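Local coordinates for protein alkane monooxygenase (Geobacillus thermodenitrificans, PDB 3B9O) that binds flavin mononucleotide and is a TIM-barrel protein of the luciferase-like monooxygenase family, at residues A[84-89]-A[117-122]; A[103-108]-A[130-135]; A[241-246]-A[276-281]. All blocks are in the same frame, centred on the assembly; numbering follows the deposited sequence.

Contact 1: residues A[84-89]-A[117-122]; sequences DPLMLI and RRMSTL
Leu-86 lies across the tip of Leu-122, the two side chains meeting at about a right angle. Its branch carbon CG is 4.1 Å from Leu-122 CD1. The other methyl of Leu-122 serves a second partner: CD2 rests 4.0 Å from Ile-89 CB and touches Ile-89 CG2. Leu-122 is placed for this by CG being anti to the carbonyl carbon (chi1 -60°), and its two methyls bridge residues three apart on the facing turn. Arg-118 adds the stem of an extended chain, with its CD 4.0 Å from Leu-86 CD2. Met-119 also sends its methyl towards Leu-86, but the modelled position is doubtful.

Each segment also has polar bonds of its own. Asp-84 OD1 accepts from Met-87 N at 3.1 Å, which makes an Asx motif. The N-H comes from above the carboxylate plane. In helix 112-125, Arg-117 O takes two donors from opposite faces of its plane, the backbone N of Thr-121 and its OG1, the latter at 2.7 Å. Leu-86 and Ile-89 also pack on Val-103 of strand 100-106. Here the loop before helix 89-94 meets helix 112-125 in the layer outside the barrel sheet. Met-119 packs on Trp-172 of helix 154-174.

No hydrogen bond crosses between 84-89 and 117-122. The opposite charges do not meet either, since Asp-84 OD1 and Arg-118 NE stay 6.6 Å apart. The contact buries 220 Å² over both sides. The join between loop and helix therefore rests mainly on apolar contact, led by Leu-86, Leu-122 and Ile-89, and any pull between the two charges is probably weak.

Contact 2: residues A[103-108]-A[130-135]; sequences VTFSTT and IAWNVV. With FMN (flavin mononucleotide), chain C.
Trp-132 NE1 donates to Phe-105 O at 2.9 Å, with an N-H...O angle of 171°. The acceptor lies in the indole plane. Val-135 N lies 3.7 Å from the same Phe-105 O, so the indole appears to supply the bond that a regular parallel pairing would take from the backbone. The indole arrives there because Trp-132 CG is anti to its backbone N (chi1 172°). Its NE1 also sits at the edge of the Phe-105 ring, and the two rings cross obliquely.

Backbone bonds also join the parallel strands. Val-103 N gives to Ala-131 O, and Val-103 O receives Asn-133 N at 2.8 Å. Phe-105 N then gives to Asn-133 O. Past the end of the strand, Thr-107 N reaches Val-135 O at 3.1 Å, and Ser-106 OG accepts from Thr-108 N in an ST turn. Ser-106 OG is also hydrogen-bonded to Ser-137 OG.

On the flavin side, Thr-104 and Asn-133 lie side by side and point the same way. Asn-133 ND2 donates to Thr-104 OG1 at 2.9 Å. The bond is almost straight, and OG1 lies in the amide plane. Thr-104 OG1 is also hydrogen-bonded to Leu-56 O, so this buried hydroxyl has two partners. Flavin mononucleotide O4 is 3.8 Å from Thr-104 OG1. Val-135 CG1 comes within 3.6 Å of flavin O2, and Thr-104 CG2 lies 3.8 Å from flavin N3. On the face of Phe-105 and Trp-132, the ring of His-115 stacks on Phe-105 and meets Trp-132 edge-to-face.

Strand 100-106, helix 112-125 and strand 130-135 form a beta-alpha-beta unit of the TIM barrel, with one sheet face lining the flavin pocket and the other facing helices.

Contact 3: residues A[241-246]-A[276-281]; sequences AECVFL and KMFAGI. With FMN (flavin mononucleotide), chain C.
Met-277 meets Val-244 and Leu-246 on one face of the paired strands. Its SD is 4.0 Å from Val-244 CB and also touches Leu-246 CD2. A bend at chi2 (-67°) brings the sulfur back over both residues. Helix 251-265 covers this patch through Val-258 and Ile-261.

The other face holds Cys-243, Phe-278 and Phe-245. Cys-243 CB is 3.7 Å from Phe-278 CE1, and its SG makes an oblique sulfur-aromatic contact with that ring. Phe-245 CG is anti to its backbone N (chi1 -178°). The ring so placed has the flavin mononucleotide methyl C7M 3.4 Å above the centre of one face. Gly-280 N sits at the edge of the same ring, 3.8 Å from Phe-245 CE2. The rings of Phe-10 and Phe-55 meet Phe-245 edge-to-face.

Four backbone bonds join the parallel strands. They run from Lys-276 N to Glu-242 O, Val-244 N to Lys-276 O, Phe-278 N to Val-244 O and Leu-246 N to Phe-278 O. Beyond them Leu-246 O and Gly-280 N are 4.0 Å apart. A water fills in, 2.9 Å from Gly-280 N, from which it accepts, and it also lies close to Leu-246 O. At the other end the charged groups lead away from the facing strand. Glu-242 OE2 makes a salt bridge to Arg-413 and accepts a hydrogen bond from Ile-224 N; Lys-276 NZ is hydrogen-bonded to Leu-416 O.

This is the pairing of neighbouring strands in a beta-alpha-beta unit of a TIM barrel, and Phe-245 is the residue this contact gives to the flavin pocket.

Overall arrangement
All three contacts belong to one TIM barrel: contacts 2 and 3 join strands of its sheet, and contact 1 lies outside it. Contacts 1 and 2 interlock along the chain, since their segments alternate, and their centres are about 11 Å apart. They touch where Leu-122 packs on Ile-130. Contact 3 comes later in the chain, with its centre about 14 Å from that of contact 2 and about 22 Å from that of contact 1. Strand 223-227 lies between strands 130-135 and 243-246. Contacts 2 and 3 do not touch, yet they put two parts of the sheet against the same flavin mononucleotide. Contact 1 packs the loop and helix layer behind strands 100-106 and 130-135.

Contact 1: residues A[84-89]-A[117-122]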
loop_
_atom_site.group_PDB
_atom_site.type_symbol
_atom_site.label_atom_id
_atom_site.label_comp_id
_atom_site.label_asym_id
_atom_site.label_seq_id
_atom_site.Cartn_x
_atom_site.Cartn_y
_atom_site.Cartn_z
ATOM N N ASP A 84 10.317 -6.628 -8.822
ATOM C CA ASP A 84 10.051 -6.839 -7.396
ATOM C C ASP A 84 10.247 -5.530 -6.628
ATOM O O ASP A 84 11.314 -4.887 -6.749
ATOM C CB ASP A 84 10.986 -7.926 -6.842
ATOM C CG ASP A 84 10.866 -8.070 -5.341
ATOM O OD1 ASP A 84 11.828 -7.775 -4.649
ATOM O OD2 ASP A 84 9.801 -8.449 -4.843
ATOM N N PRO A 85 9.245 -5.142 -5.806
ATOM C CA PRO A 85 9.350 -3.876 -5.053
ATOM C C PRO A 85 10.362 -3.908 -3.899
ATOM O O PRO A 85 10.953 -2.867 -3.620
ATOM C CB PRO A 85 7.921 -3.651 -4.513
ATOM C CG PRO A 85 7.296 -5.000 -4.470
ATOM C CD PRO A 85 7.958 -5.842 -5.547
ATOM N N LEU A 86 10.536 -5.051 -3.213
ATOM C CA LEU A 86 11.482 -5.133 -2.084
ATOM C C LEU A 86 12.940 -4.810 -2.513
ATOM O O LEU A 86 13.718 -4.210 -1.755
ATOM C CB LEU A 86 11.346 -6.479 -1.320
ATOM C CG LEU A 86 10.219 -6.534 -0.259
ATOM C CD1 LEU A 86 8.849 -6.604 -0.920
ATOM C CD2 LEU A 86 10.416 -7.738 0.710
ATOM N N MET A 87 13.312 -5.165 -3.749
ATOM C CA MET A 87 14.675 -4.871 -4.265
ATOM C C MET A 87 15.067 -3.355 -4.273
ATOM O O MET A 87 16.226 -3.003 -4.215
ATOM C CB MET A 87 14.872 -5.527 -5.656
ATOM C CG MET A 87 14.777 -7.081 -5.671
ATOM S SD MET A 87 15.985 -7.802 -4.518
ATOM C CE MET A 87 14.962 -8.708 -3.429
ATOM N N LEU A 88 14.062 -2.492 -4.333
ATOM C CA LEU A 88 14.203 -1.033 -4.441
ATOM C C LEU A 88 14.593 -0.399 -3.135
ATOM O O LEU A 88 15.138 0.697 -3.118
ATOM C CB LEU A 88 12.852 -0.416 -4.888
ATOM C CG LEU A 88 12.326 -0.806 -6.285
ATOM C CD1 LEU A 88 10.890 -0.280 -6.435
ATOM C CD2 LEU A 88 13.299 -0.356 -7.409
ATOM N N ILE A 89 14.248 -1.055 -2.036
ATOM C CA ILE A 89 14.154 -0.355 -0.774
ATOM C C ILE A 89 15.481 0.137 -0.258
ATOM O O ILE A 89 15.569 1.311 0.178
ATOM C CB ILE A 89 13.375 -1.175 0.316
ATOM C CG1 ILE A 89 11.955 -1.569 -0.204
ATOM C CG2 ILE A 89 13.263 -0.368 1.612
ATOM C CD1 ILE A 89 11.088 -0.339 -0.692
ATOM N N ARG A 117 12.366 -12.899 7.677
ATOM C CA ARG A 117 13.766 -12.483 7.615
ATOM C C ARG A 117 13.914 -11.263 6.677
ATOM O O ARG A 117 14.650 -10.355 7.016
ATOM C CB ARG A 117 14.701 -13.592 7.145
ATOM C CG ARG A 117 16.192 -13.119 7.097
ATOM C CD ARG A 117 17.171 -14.230 6.821
ATOM N NE ARG A 117 17.179 -14.516 5.395
ATOM C CZ ARG A 117 18.193 -15.067 4.750
ATOM N NH1 ARG A 117 19.289 -15.435 5.419
ATOM N NH2 ARG A 117 18.098 -15.274 3.447
ATOM N N ARG A 118 13.247 -11.264 5.525
ATOM C CA ARG A 118 13.313 -10.111 4.598
ATOM C C ARG A 118 12.850 -8.804 5.259
ATOM O O ARG A 118 13.501 -7.747 5.106
ATOM C CB ARG A 118 12.491 -10.335 3.298
ATOM C CG ARG A 118 13.166 -11.284 2.268
ATOM C CD ARG A 118 12.400 -11.250 0.959
ATOM N NE ARG A 118 12.925 -12.304 0.087
ATOM C CZ ARG A 118 12.522 -13.565 0.092
ATOM N NH1 ARG A 118 11.527 -13.960 0.889
ATOM N NH2 ARG A 118 13.110 -14.430 -0.726
ATOM N N MET A 119 11.704 -8.864 5.944
ATOM C CA MET A 119 11.131 -7.687 6.614
ATOM C C MET A 119 11.975 -7.252 7.803
ATOM O O MET A 119 12.153 -6.058 8.032
ATOM C CB MET A 119 9.684 -7.945 7.063
ATOM C CG MET A 119 8.708 -8.150 5.910
ATOM S SD MET A 119 8.709 -6.782 4.725
ATOM C CE MET A 119 9.708 -7.412 3.470
ATOM N N SER A 120 12.470 -8.207 8.580
ATOM C CA SER A 120 13.390 -7.855 9.679
ATOM C C SER A 120 14.654 -7.159 9.122
ATOM O O SER A 120 15.160 -6.207 9.727
ATOM C CB SER A 120 13.792 -9.069 10.510
ATOM O OG SER A 120 12.706 -9.521 11.341
ATOM N N THR A 121 15.131 -7.650 7.983
ATOM C CA THR A 121 16.329 -7.101 7.330
ATOM C C THR A 121 16.083 -5.643 6.911
ATOM O O THR A 121 16.890 -4.771 7.231
ATOM C CB THR A 121 16.790 -7.974 6.113
ATOM O OG1 THR A 121 17.127 -9.290 6.582
ATOM C CG2 THR A 121 18.026 -7.342 5.425
ATOM N N LEU A 122 14.958 -5.385 6.248
ATOM C CA LEU A 122 14.620 -4.009 5.877
ATOM C C LEU A 122 14.350 -3.151 7.101
ATOM O O LEU A 122 14.693 -1.986 7.094
ATOM C CB LEU A 122 13.452 -3.942 4.902
ATOM C CG LEU A 122 13.666 -4.663 3.565
ATOM C CD1 LEU A 122 12.336 -4.740 2.731
ATOM C CD2 LEU A 122 14.827 -4.002 2.737
#

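Contact 2: residues A[103-108]-A[130-135]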
loop_
_atom_site.group_PDB
_atom_site.type_symbol
_atom_site.label_atom_id
_atom_site.label_comp_id
_atom_site.label_asym_id
_atom_site.label_seq_id
_atom_site.Cartn_x
_atom_site.Cartn_y
_atom_site.Cartn_z
ATOM N N VAL A 103 5.510 -1.748 1.387
ATOM C CA VAL A 103 5.651 -2.699 0.308
ATOM C C VAL A 103 4.507 -3.690 0.372
ATOM O O VAL A 103 4.217 -4.295 1.427
ATOM C CB VAL A 103 7.031 -3.456 0.285
ATOM C CG1 VAL A 103 8.187 -2.500 -0.040
ATOM C CG2 VAL A 103 7.328 -4.251 1.599
ATOM N N THR A 104 3.840 -3.820 -0.759
ATOM C CA THR A 104 2.775 -4.822 -0.934
ATOM C C THR A 104 3.459 -6.157 -1.143
ATOM O O THR A 104 4.421 -6.267 -1.905
ATOM C CB THR A 104 1.841 -4.492 -2.144
ATOM O OG1 THR A 104 1.146 -3.270 -1.881
ATOM C CG2 THR A 104 0.809 -5.633 -2.435
ATOM N N PHE A 105 2.970 -7.168 -0.431
ATOM C CA PHE A 105 3.493 -8.530 -0.535
ATOM C C PHE A 105 2.382 -9.505 -0.104
ATOM O O PHE A 105 1.754 -9.338 0.938
ATOM C CB PHE A 105 4.753 -8.728 0.322
ATOM C CG PHE A 105 5.167 -10.178 0.434
ATOM C CD1 PHE A 105 4.736 -10.953 1.521
ATOM C CD2 PHE A 105 5.914 -10.787 -0.570
ATOM C CE1 PHE A 105 5.096 -12.305 1.623
ATOM C CE2 PHE A 105 6.298 -12.132 -0.476
ATOM C CZ PHE A 105 5.876 -12.894 0.630
ATOM N N SER A 106 2.131 -10.492 -0.951
ATOM C CA SER A 106 1.045 -11.460 -0.780
ATOM C C SER A 106 1.363 -12.593 0.206
ATOM O O SER A 106 2.471 -13.149 0.208
ATOM C CB SER A 106 0.737 -12.078 -2.157
ATOM O OG SER A 106 -0.303 -12.990 -2.048
ATOM N N THR A 107 0.365 -12.936 1.017
ATOM C CA THR A 107 0.390 -14.093 1.923
ATOM C C THR A 107 0.144 -15.470 1.226
ATOM O O THR A 107 0.242 -16.534 1.853
ATOM C CB THR A 107 -0.663 -13.910 3.051
ATOM O OG1 THR A 107 -1.949 -13.601 2.501
ATOM C CG2 THR A 107 -0.260 -12.763 4.003
ATOM N N THR A 108 -0.144 -15.445 -0.058
ATOM C CA THR A 108 -0.758 -16.608 -0.697
ATOM C C THR A 108 0.277 -17.612 -1.224
ATOM O O THR A 108 -0.008 -18.816 -1.232
ATOM C CB THR A 108 -1.771 -16.167 -1.766
ATOM O OG1 THR A 108 -2.730 -15.299 -1.158
ATOM C CG2 THR A 108 -2.510 -17.359 -2.383
ATOM N N ILE A 130 10.034 0.719 7.599
ATOM C CA ILE A 130 9.390 -0.262 6.730
ATOM C C ILE A 130 7.918 -0.571 7.160
ATOM O O ILE A 130 7.580 -0.606 8.364
ATOM C CB ILE A 130 10.247 -1.586 6.598
ATOM C CG1 ILE A 130 9.848 -2.408 5.366
ATOM C CG2 ILE A 130 10.153 -2.485 7.865
ATOM C CD1 ILE A 130 10.180 -1.742 4.004
ATOM N N ALA A 131 7.072 -0.804 6.151
ATOM C CA ALA A 131 5.686 -1.161 6.357
ATOM C C ALA A 131 5.353 -2.245 5.350
ATOM O O ALA A 131 5.996 -2.345 4.296
ATOM C CB ALA A 131 4.793 0.056 6.156
ATOM N N TRP A 132 4.389 -3.080 5.719
ATOM C CA TRP A 132 3.944 -4.159 4.871
ATOM C C TRP A 132 2.457 -4.049 4.597
ATOM O O TRP A 132 1.624 -4.105 5.517
ATOM C CB TRP A 132 4.334 -5.517 5.507
ATOM C CG TRP A 132 3.775 -6.741 4.830
ATOM C CD1 TRP A 132 3.398 -6.878 3.503
ATOM C CD2 TRP A 132 3.542 -8.022 5.453
ATOM N NE1 TRP A 132 2.918 -8.175 3.286
ATOM C CE2 TRP A 132 2.995 -8.892 4.453
ATOM C CE3 TRP A 132 3.713 -8.509 6.766
ATOM C CZ2 TRP A 132 2.630 -10.240 4.729
ATOM C CZ3 TRP A 132 3.369 -9.844 7.037
ATOM C CH2 TRP A 132 2.861 -10.698 6.011
ATOM N N ASN A 133 2.139 -3.898 3.317
ATOM C CA ASN A 133 0.755 -3.998 2.847
ATOM C C ASN A 133 0.378 -5.455 2.586
ATOM O O ASN A 133 0.781 -6.063 1.592
ATOM C CB ASN A 133 0.482 -3.096 1.644
ATOM C CG ASN A 133 -0.986 -3.181 1.158
ATOM O OD1 ASN A 133 -1.921 -3.196 1.965
ATOM N ND2 ASN A 133 -1.183 -3.243 -0.149
ATOM N N VAL A 134 -0.374 -6.005 3.536
ATOM C CA VAL A 134 -0.787 -7.407 3.549
ATOM C C VAL A 134 -1.939 -7.584 2.587
ATOM O O VAL A 134 -2.970 -6.944 2.709
ATOM C CB VAL A 134 -1.231 -7.867 4.942
ATOM C CG1 VAL A 134 -1.617 -9.375 4.901
ATOM C CG2 VAL A 134 -0.127 -7.644 5.920
ATOM N N VAL A 135 -1.729 -8.470 1.627
ATOM C CA VAL A 135 -2.636 -8.672 0.520
ATOM C C VAL A 135 -2.854 -10.200 0.346
ATOM O O VAL A 135 -2.019 -10.988 0.793
ATOM C CB VAL A 135 -1.972 -7.983 -0.714
ATOM C CG1 VAL A 135 -1.977 -8.833 -1.935
ATOM C CG2 VAL A 135 -2.509 -6.560 -0.889
HETATM N N1 FMN C . -4.125 -6.302 -4.659
HETATM C C2 FMN C . -2.873 -6.632 -5.054
HETATM O O2 FMN C . -2.645 -7.838 -5.364
HETATM N N3 FMN C . -1.918 -5.646 -5.096
HETATM C C4 FMN C . -2.204 -4.353 -4.742
HETATM O O4 FMN C . -1.315 -3.475 -4.778
HETATM C C4A FMN C . -3.499 -4.009 -4.323
HETATM N N5 FMN C . -3.851 -2.742 -3.950
HETATM C C5A FMN C . -5.139 -2.470 -3.568
HETATM C C6 FMN C . -5.542 -1.175 -3.188
HETATM C C7 FMN C . -6.868 -0.919 -2.786
HETATM C C7M FMN C . -7.318 0.468 -2.378
HETATM C C8 FMN C . -7.791 -1.953 -2.754
HETATM C C8M FMN C . -9.218 -1.691 -2.329
HETATM C C9 FMN C . -7.408 -3.245 -3.133
HETATM C C9A FMN C . -6.089 -3.514 -3.543
HETATM N N10 FMN C . -5.722 -4.769 -3.910
HETATM C C10 FMN C . -4.458 -5.028 -4.302
HETATM C "C1'" FMN C . -6.682 -5.893 -3.895
HETATM C "C2'" FMN C . -6.522 -6.693 -2.591
HETATM O "O2'" FMN C . -5.460 -6.166 -1.793
HETATM C "C3'" FMN C . -6.276 -8.201 -2.762
HETATM O "O3'" FMN C . -5.257 -8.503 -3.740
HETATM C "C4'" FMN C . -7.579 -9.012 -2.944
HETATM O "O4'" FMN C . -7.526 -9.859 -4.096
HETATM C "C5'" FMN C . -8.854 -8.167 -3.033
HETATM O "O5'" FMN C . -9.315 -8.062 -1.691
HETATM P P FMN C . -10.868 -7.939 -1.298
HETATM O O1P FMN C . -11.579 -8.899 -2.238
HETATM O O2P FMN C . -10.865 -8.327 0.151
HETATM O O3P FMN C . -11.270 -6.508 -1.602
#

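Contact 3: residues A[241-246]-A[276-281]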
loop_
_atom_site.group_PDB
_atom_site.type_symbol
_atom_site.label_atom_id
_atom_site.label_comp_id
_atom_site.label_asym_id
_atom_site.label_seq_id
_atom_site.Cartn_x
_atom_site.Cartn_y
_atom_site.Cartn_z
ATOM N N ALA A 241 -4.747 -4.664 10.893
ATOM C CA ALA A 241 -4.146 -3.487 10.253
ATOM C C ALA A 241 -3.966 -2.269 11.180
ATOM O O ALA A 241 -4.877 -1.892 11.951
ATOM C CB ALA A 241 -4.938 -3.093 9.008
ATOM N N GLU A 242 -2.789 -1.667 11.098
ATOM C CA GLU A 242 -2.569 -0.357 11.703
ATOM C C GLU A 242 -2.971 0.781 10.742
ATOM O O GLU A 242 -3.341 1.896 11.194
ATOM C CB GLU A 242 -1.101 -0.186 12.090
ATOM C CG GLU A 242 -0.541 -1.264 12.971
ATOM C CD GLU A 242 0.924 -1.015 13.230
ATOM O OE1 GLU A 242 1.235 -0.182 14.118
ATOM O OE2 GLU A 242 1.749 -1.667 12.547
ATOM N N CYS A 243 -2.871 0.526 9.437
ATOM C CA CYS A 243 -3.338 1.473 8.439
ATOM C C CYS A 243 -4.129 0.757 7.358
ATOM O O CYS A 243 -3.705 -0.302 6.875
ATOM C CB CYS A 243 -2.148 2.202 7.780
ATOM S SG CYS A 243 -1.073 3.051 8.964
ATOM N N VAL A 244 -5.263 1.345 6.954
ATOM C CA VAL A 244 -6.136 0.714 5.969
ATOM C C VAL A 244 -6.228 1.601 4.745
ATOM O O VAL A 244 -6.459 2.790 4.870
ATOM C CB VAL A 244 -7.554 0.408 6.562
ATOM C CG1 VAL A 244 -8.390 -0.392 5.585
ATOM C CG2 VAL A 244 -7.433 -0.322 7.895
ATOM N N PHE A 245 -5.985 1.020 3.566
ATOM C CA PHE A 245 -6.123 1.728 2.287
ATOM C C PHE A 245 -7.528 1.356 1.743
ATOM O O PHE A 245 -7.751 0.256 1.250
ATOM C CB PHE A 245 -4.962 1.281 1.361
ATOM C CG PHE A 245 -4.905 1.958 -0.017
ATOM C CD1 PHE A 245 -4.092 1.388 -1.023
ATOM C CD2 PHE A 245 -5.653 3.113 -0.336
ATOM C CE1 PHE A 245 -4.022 1.982 -2.318
ATOM C CE2 PHE A 245 -5.576 3.725 -1.639
ATOM C CZ PHE A 245 -4.768 3.140 -2.620
ATOM N N LEU A 246 -8.453 2.294 1.856
ATOM C CA LEU A 246 -9.855 2.133 1.477
ATOM C C LEU A 246 -10.123 2.554 0.045
ATOM O O LEU A 246 -9.486 3.481 -0.493
ATOM C CB LEU A 246 -10.682 3.044 2.344
ATOM C CG LEU A 246 -11.377 2.708 3.661
ATOM C CD1 LEU A 246 -11.070 1.370 4.197
ATOM C CD2 LEU A 246 -11.166 3.849 4.650
ATOM N N LYS A 276 -5.362 3.796 11.388
ATOM C CA LYS A 276 -5.439 4.979 10.513
ATOM C C LYS A 276 -6.095 4.624 9.185
ATOM O O LYS A 276 -5.882 3.536 8.646
ATOM C CB LYS A 276 -4.028 5.516 10.262
ATOM C CG LYS A 276 -3.263 5.824 11.526
ATOM C CD LYS A 276 -3.677 7.177 12.105
ATOM C CE LYS A 276 -2.840 7.504 13.349
ATOM N NZ LYS A 276 -2.730 8.953 13.627
ATOM N N MET A 277 -6.913 5.533 8.672
ATOM C CA MET A 277 -7.703 5.283 7.457
ATOM C C MET A 277 -7.151 6.158 6.353
ATOM O O MET A 277 -7.015 7.369 6.557
ATOM C CB MET A 277 -9.169 5.633 7.721
ATOM C CG MET A 277 -9.791 4.786 8.860
ATOM S SD MET A 277 -9.968 3.035 8.466
ATOM C CE MET A 277 -10.558 2.445 10.051
ATOM N N PHE A 278 -6.811 5.538 5.218
ATOM C CA PHE A 278 -6.208 6.188 4.046
ATOM C C PHE A 278 -7.150 6.063 2.830
ATOM O O PHE A 278 -7.684 5.001 2.587
ATOM C CB PHE A 278 -4.844 5.547 3.722
ATOM C CG PHE A 278 -3.745 5.951 4.686
ATOM C CD1 PHE A 278 -3.639 5.345 5.941
ATOM C CD2 PHE A 278 -2.828 6.950 4.337
ATOM C CE1 PHE A 278 -2.598 5.716 6.859
ATOM C CE2 PHE A 278 -1.810 7.358 5.244
ATOM C CZ PHE A 278 -1.706 6.732 6.508
ATOM N N ALA A 279 -7.406 7.174 2.142
ATOM C CA ALA A 279 -8.155 7.173 0.902
ATOM C C ALA A 279 -7.201 7.365 -0.263
ATOM O O ALA A 279 -6.097 7.880 -0.075
ATOM C CB ALA A 279 -9.197 8.295 0.924
ATOM N N GLY A 280 -7.586 6.919 -1.459
ATOM C CA GLY A 280 -6.828 7.274 -2.663
ATOM C C GLY A 280 -7.286 8.662 -3.111
ATOM O O GLY A 280 -8.415 9.095 -2.816
ATOM N N ILE A 281 -6.401 9.388 -3.793
ATOM C CA ILE A 281 -6.765 10.662 -4.417
ATOM C C ILE A 281 -5.843 10.895 -5.607
ATOM O O ILE A 281 -4.652 10.593 -5.553
ATOM C CB ILE A 281 -6.697 11.879 -3.407
ATOM C CG1 ILE A 281 -7.224 13.181 -4.087
ATOM C CG2 ILE A 281 -5.320 12.045 -2.841
ATOM C CD1 ILE A 281 -7.589 14.308 -3.133
HETATM N N1 FMN C . -4.125 -6.302 -4.659
HETATM C C2 FMN C . -2.873 -6.632 -5.054
HETATM O O2 FMN C . -2.645 -7.838 -5.364
HETATM N N3 FMN C . -1.918 -5.646 -5.096
HETATM C C4 FMN C . -2.204 -4.353 -4.742
HETATM O O4 FMN C . -1.315 -3.475 -4.778
HETATM C C4A FMN C . -3.499 -4.009 -4.323
HETATM N N5 FMN C . -3.851 -2.742 -3.950
HETATM C C5A FMN C . -5.139 -2.470 -3.568
HETATM C C6 FMN C . -5.542 -1.175 -3.188
HETATM C C7 FMN C . -6.868 -0.919 -2.786
HETATM C C7M FMN C . -7.318 0.468 -2.378
HETATM C C8 FMN C . -7.791 -1.953 -2.754
HETATM C C8M FMN C . -9.218 -1.691 -2.329
HETATM C C9 FMN C . -7.408 -3.245 -3.133
HETATM C C9A FMN C . -6.089 -3.514 -3.543
HETATM N N10 FMN C . -5.722 -4.769 -3.910
HETATM C C10 FMN C . -4.458 -5.028 -4.302
HETATM C "C1'" FMN C . -6.682 -5.893 -3.895
HETATM C "C2'" FMN C . -6.522 -6.693 -2.591
HETATM O "O2'" FMN C . -5.460 -6.166 -1.793
HETATM C "C3'" FMN C . -6.276 -8.201 -2.762
HETATM O "O3'" FMN C . -5.257 -8.503 -3.740
HETATM C "C4'" FMN C . -7.579 -9.012 -2.944
HETATM O "O4'" FMN C . -7.526 -9.859 -4.096
HETATM C "C5'" FMN C . -8.854 -8.167 -3.033
HETATM O "O5'" FMN C . -9.315 -8.062 -1.691
HETATM P P FMN C . -10.868 -7.939 -1.298
HETATM O O1P FMN C . -11.579 -8.899 -2.238
HETATM O O2P FMN C . -10.865 -8.327 0.151
HETATM O O3P FMN C . -11.270 -6.508 -1.602
HETATM O O HOH W 1 -10.227 5.701 -1.648
#